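Local coordinates for glucosamine-6-phosphate deaminase (Thermotoga maritima, PDB 1J5X), which belongs to the SIS-domain family and folds around two parallel beta sheets flanked by helices, at residues M160-M172 against W305-I317. Numbering follows the deposited sequence.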
# COMPACT_ATOMS: atom_id res chain seq x y z
N MSE A 160 -0.87 8.24 5.71
CA MSE A 160 0.23 7.94 4.81
C MSE A 160 -0.28 7.93 3.39
O MSE A 160 -1.33 7.35 3.10
CB MSE A 160 0.83 6.56 5.16
CG MSE A 160 1.84 6.68 6.26
SE MSE A 160 2.48 4.89 6.86
CE MSE A 160 2.84 4.25 5.05
N THR A 161 0.48 8.57 2.49
CA THR A 161 0.08 8.64 1.11
C THR A 161 1.30 8.26 0.28
O THR A 161 1.53 7.06 -0.01
CB THR A 161 -0.48 10.11 0.70
OG1 THR A 161 0.46 11.13 1.07
CG2 THR A 161 -1.81 10.36 1.42
N LYS A 162 2.08 9.26 -0.08
CA LYS A 162 3.27 9.05 -0.92
C LYS A 162 4.33 8.15 -0.30
O LYS A 162 5.05 7.48 -1.03
CB LYS A 162 3.93 10.41 -1.23
CG LYS A 162 4.58 11.10 -0.05
CD LYS A 162 5.06 12.50 -0.49
CE LYS A 162 6.18 13.08 0.36
NZ LYS A 162 6.63 14.46 -0.07
N SER A 163 4.41 8.09 1.03
CA SER A 163 5.43 7.25 1.64
C SER A 163 5.16 5.76 1.34
O SER A 163 6.11 4.98 1.21
CB SER A 163 5.50 7.44 3.18
OG SER A 163 4.30 7.10 3.81
N PHE A 164 3.90 5.39 1.24
CA PHE A 164 3.59 3.98 0.96
C PHE A 164 4.15 3.65 -0.47
O PHE A 164 4.94 2.71 -0.68
CB PHE A 164 2.07 3.79 0.99
CG PHE A 164 1.61 2.40 0.60
CD1 PHE A 164 1.48 2.04 -0.75
CD2 PHE A 164 1.32 1.46 1.58
CE1 PHE A 164 1.06 0.80 -1.11
CE2 PHE A 164 0.89 0.16 1.23
CZ PHE A 164 0.76 -0.16 -0.11
N SER A 165 3.76 4.49 -1.41
CA SER A 165 4.18 4.27 -2.81
C SER A 165 5.66 4.34 -2.97
O SER A 165 6.28 3.51 -3.66
CB SER A 165 3.54 5.33 -3.71
OG SER A 165 2.11 5.24 -3.65
N MSE A 166 6.29 5.37 -2.40
CA MSE A 166 7.72 5.46 -2.55
C MSE A 166 8.53 4.38 -1.86
O MSE A 166 9.55 3.92 -2.39
CB MSE A 166 8.21 6.92 -2.16
CG MSE A 166 7.52 7.91 -3.03
SE MSE A 166 8.01 9.76 -2.28
CE MSE A 166 7.36 10.78 -3.79
N ILE A 167 8.11 3.92 -0.68
CA ILE A 167 8.89 2.88 -0.03
C ILE A 167 8.61 1.57 -0.84
O ILE A 167 9.53 0.79 -1.09
CB ILE A 167 8.46 2.69 1.45
CG1 ILE A 167 8.96 3.93 2.28
CG2 ILE A 167 9.11 1.39 2.05
CD1 ILE A 167 8.31 4.02 3.64
N LEU A 168 7.38 1.39 -1.26
CA LEU A 168 7.03 0.15 -2.03
C LEU A 168 7.87 0.11 -3.34
O LEU A 168 8.51 -0.92 -3.64
CB LEU A 168 5.53 0.13 -2.30
CG LEU A 168 5.04 -1.11 -3.08
CD1 LEU A 168 5.52 -2.40 -2.36
CD2 LEU A 168 3.54 -1.08 -3.25
N LEU A 169 7.89 1.21 -4.04
CA LEU A 169 8.69 1.30 -5.26
C LEU A 169 10.12 0.94 -4.96
O LEU A 169 10.78 0.15 -5.68
CB LEU A 169 8.63 2.70 -5.81
CG LEU A 169 9.72 3.07 -6.82
CD1 LEU A 169 9.51 2.19 -8.08
CD2 LEU A 169 9.54 4.53 -7.22
N SER A 170 10.67 1.53 -3.90
CA SER A 170 12.06 1.24 -3.58
C SER A 170 12.37 -0.22 -3.28
O SER A 170 13.41 -0.76 -3.74
CB SER A 170 12.54 2.09 -2.35
OG SER A 170 12.26 3.47 -2.56
N LEU A 171 11.52 -0.88 -2.51
CA LEU A 171 11.78 -2.25 -2.12
C LEU A 171 11.48 -3.17 -3.32
O LEU A 171 12.16 -4.15 -3.42
CB LEU A 171 10.94 -2.67 -0.89
CG LEU A 171 11.21 -1.82 0.36
CD1 LEU A 171 10.35 -2.32 1.54
CD2 LEU A 171 12.66 -1.85 0.67
N MSE A 172 10.50 -2.86 -4.17
CA MSE A 172 10.26 -3.75 -5.34
C MSE A 172 11.51 -3.67 -6.22
O MSE A 172 12.06 -4.68 -6.69
CB MSE A 172 9.06 -3.26 -6.11
CG MSE A 172 7.79 -3.51 -5.34
SE MSE A 172 6.22 -2.89 -6.33
CE MSE A 172 6.04 -4.37 -7.60
N TRP A 305 2.56 -6.76 -12.09
CA TRP A 305 2.73 -6.55 -10.63
C TRP A 305 3.55 -5.33 -10.26
O TRP A 305 3.33 -4.76 -9.18
CB TRP A 305 3.39 -7.77 -9.97
CG TRP A 305 2.58 -9.05 -10.23
CD1 TRP A 305 3.00 -10.17 -10.91
CD2 TRP A 305 1.25 -9.33 -9.78
NE1 TRP A 305 2.01 -11.14 -10.90
CE2 TRP A 305 0.92 -10.65 -10.21
CE3 TRP A 305 0.28 -8.60 -9.06
CZ2 TRP A 305 -0.32 -11.26 -9.93
CZ3 TRP A 305 -0.96 -9.21 -8.79
CH2 TRP A 305 -1.24 -10.54 -9.23
N LYS A 306 4.49 -4.94 -11.12
CA LYS A 306 5.33 -3.77 -10.84
C LYS A 306 4.51 -2.48 -10.66
O LYS A 306 4.99 -1.54 -10.05
CB LYS A 306 6.35 -3.54 -11.99
CG LYS A 306 7.58 -4.50 -11.96
CD LYS A 306 8.60 -4.05 -13.06
CE LYS A 306 9.64 -5.17 -13.35
NZ LYS A 306 9.04 -6.47 -13.70
N SER A 307 3.30 -2.42 -11.22
CA SER A 307 2.51 -1.19 -11.09
C SER A 307 1.96 -1.02 -9.63
O SER A 307 1.28 -0.03 -9.36
CB SER A 307 1.29 -1.22 -12.06
OG SER A 307 0.47 -2.34 -11.75
N ALA A 308 2.20 -1.99 -8.77
CA ALA A 308 1.67 -1.93 -7.40
C ALA A 308 1.99 -0.62 -6.70
O ALA A 308 1.12 -0.11 -5.98
CB ALA A 308 2.16 -3.12 -6.55
N PHE A 309 3.19 -0.06 -6.95
CA PHE A 309 3.56 1.17 -6.26
C PHE A 309 2.75 2.43 -6.66
O PHE A 309 2.82 3.48 -6.00
CB PHE A 309 5.05 1.40 -6.37
CG PHE A 309 5.49 1.91 -7.72
CD1 PHE A 309 5.80 1.00 -8.74
CD2 PHE A 309 5.57 3.30 -7.98
CE1 PHE A 309 6.17 1.48 -10.01
CE2 PHE A 309 5.93 3.78 -9.22
CZ PHE A 309 6.24 2.87 -10.26
N LEU A 310 2.00 2.35 -7.76
CA LEU A 310 1.15 3.45 -8.15
C LEU A 310 -0.33 3.16 -7.83
O LEU A 310 -1.16 4.06 -7.86
CB LEU A 310 1.20 3.64 -9.65
CG LEU A 310 2.49 4.09 -10.34
CD1 LEU A 310 2.28 4.05 -11.88
CD2 LEU A 310 2.79 5.55 -9.90
N ARG A 311 -0.68 1.89 -7.60
CA ARG A 311 -2.09 1.58 -7.53
C ARG A 311 -2.95 1.99 -6.35
O ARG A 311 -4.15 1.71 -6.37
CB ARG A 311 -2.36 0.11 -7.89
CG ARG A 311 -2.20 -0.16 -9.47
CD ARG A 311 -2.09 -1.67 -9.71
NE ARG A 311 -2.17 -2.04 -11.15
CZ ARG A 311 -3.30 -2.40 -11.75
NH1 ARG A 311 -4.46 -2.44 -11.06
NH2 ARG A 311 -3.27 -2.75 -13.07
N THR A 312 -2.34 2.56 -5.33
CA THR A 312 -3.19 3.09 -4.22
C THR A 312 -3.55 4.57 -4.52
O THR A 312 -4.38 5.17 -3.85
CB THR A 312 -2.54 3.00 -2.81
OG1 THR A 312 -1.37 3.81 -2.71
CG2 THR A 312 -2.19 1.53 -2.49
N VAL A 313 -2.96 5.15 -5.54
CA VAL A 313 -3.25 6.56 -5.86
C VAL A 313 -4.76 6.79 -6.13
O VAL A 313 -5.34 7.75 -5.60
CB VAL A 313 -2.41 7.01 -7.08
CG1 VAL A 313 -2.87 8.40 -7.59
CG2 VAL A 313 -0.96 7.11 -6.68
N PRO A 314 -5.40 5.97 -6.94
CA PRO A 314 -6.82 6.20 -7.17
C PRO A 314 -7.62 6.24 -5.84
O PRO A 314 -8.47 7.08 -5.63
CB PRO A 314 -7.22 5.02 -8.02
CG PRO A 314 -5.97 4.78 -8.87
CD PRO A 314 -4.88 4.88 -7.82
N ALA A 315 -7.34 5.28 -4.93
CA ALA A 315 -8.07 5.27 -3.65
C ALA A 315 -7.72 6.46 -2.75
O ALA A 315 -8.59 6.94 -2.02
CB ALA A 315 -7.80 3.89 -2.90
N GLN A 316 -6.48 6.96 -2.80
CA GLN A 316 -6.12 8.15 -2.01
C GLN A 316 -6.94 9.35 -2.55
O GLN A 316 -7.35 10.20 -1.79
CB GLN A 316 -4.68 8.51 -2.19
CG GLN A 316 -3.65 7.51 -1.64
CD GLN A 316 -2.24 7.87 -2.10
OE1 GLN A 316 -1.91 9.02 -2.17
NE2 GLN A 316 -1.41 6.88 -2.40
N ILE A 317 -7.10 9.42 -3.87
CA ILE A 317 -7.87 10.50 -4.49
C ILE A 317 -9.37 10.32 -4.16
O ILE A 317 -10.07 11.30 -3.90
CB ILE A 317 -7.62 10.54 -6.06
CG1 ILE A 317 -6.20 11.00 -6.31
CG2 ILE A 317 -8.67 11.43 -6.78
CD1 ILE A 317 -5.76 10.90 -7.84
O HOH W 1 0.44 3.09 -4.68
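Thr161, the residue just before helix 162-179, meets the amide of Gln316 obliquely: its CB lies 3.4 Å from Gln316 OE1, with CG2 a little farther off. The same oxygen is hydrogen-bonded to Gln23 NE2. Three residues on, the Phe164 ring crosses Thr312, with CE1 3.6 Å from the methyl CG2; threonine suits this place because its methyl packs on the ring while its hydroxyl serves a polar site. That site centres on a buried water, which donates to Ser165 OG at 2.9 Å and accepts from Thr312 N, also at 2.9 Å. Thr312 OG1 is bonded to it too, at 2.8 Å. Ser165 is small enough to allow close approach of the chains, and its hydroxyl has a further partner in Gln23. Beyond this the interface turns apolar. Leu168 CD2 touches Ala308 CB at 4.1 Å, and its CG faces CB of Phe309. Leu169 sets CD1 over the centre of the Phe309 ring, 3.8 Å from the centroid and 4° off the normal, a CH-pi contact; Leu310 CG covers the other face near the rim. Phe309 CG sits between its own backbone N and carbonyl carbon (chi1 76°), which brings the ring alongside Leu169. Finally, selenomethionine Met172 bends at chi3 (78°), its SE on Ala308 and Phe309 and its CE pressed against Lys306 CA at a tight 3.4 Å. No direct hydrogen bond joins the segments: the water, satisfying Thr312 N and hydroxyl, and Gln23, bonded to Ser165 and Gln316, bridge them, while Leu168, Leu169 and Met172 pack apolarly on Ala308 and Phe309.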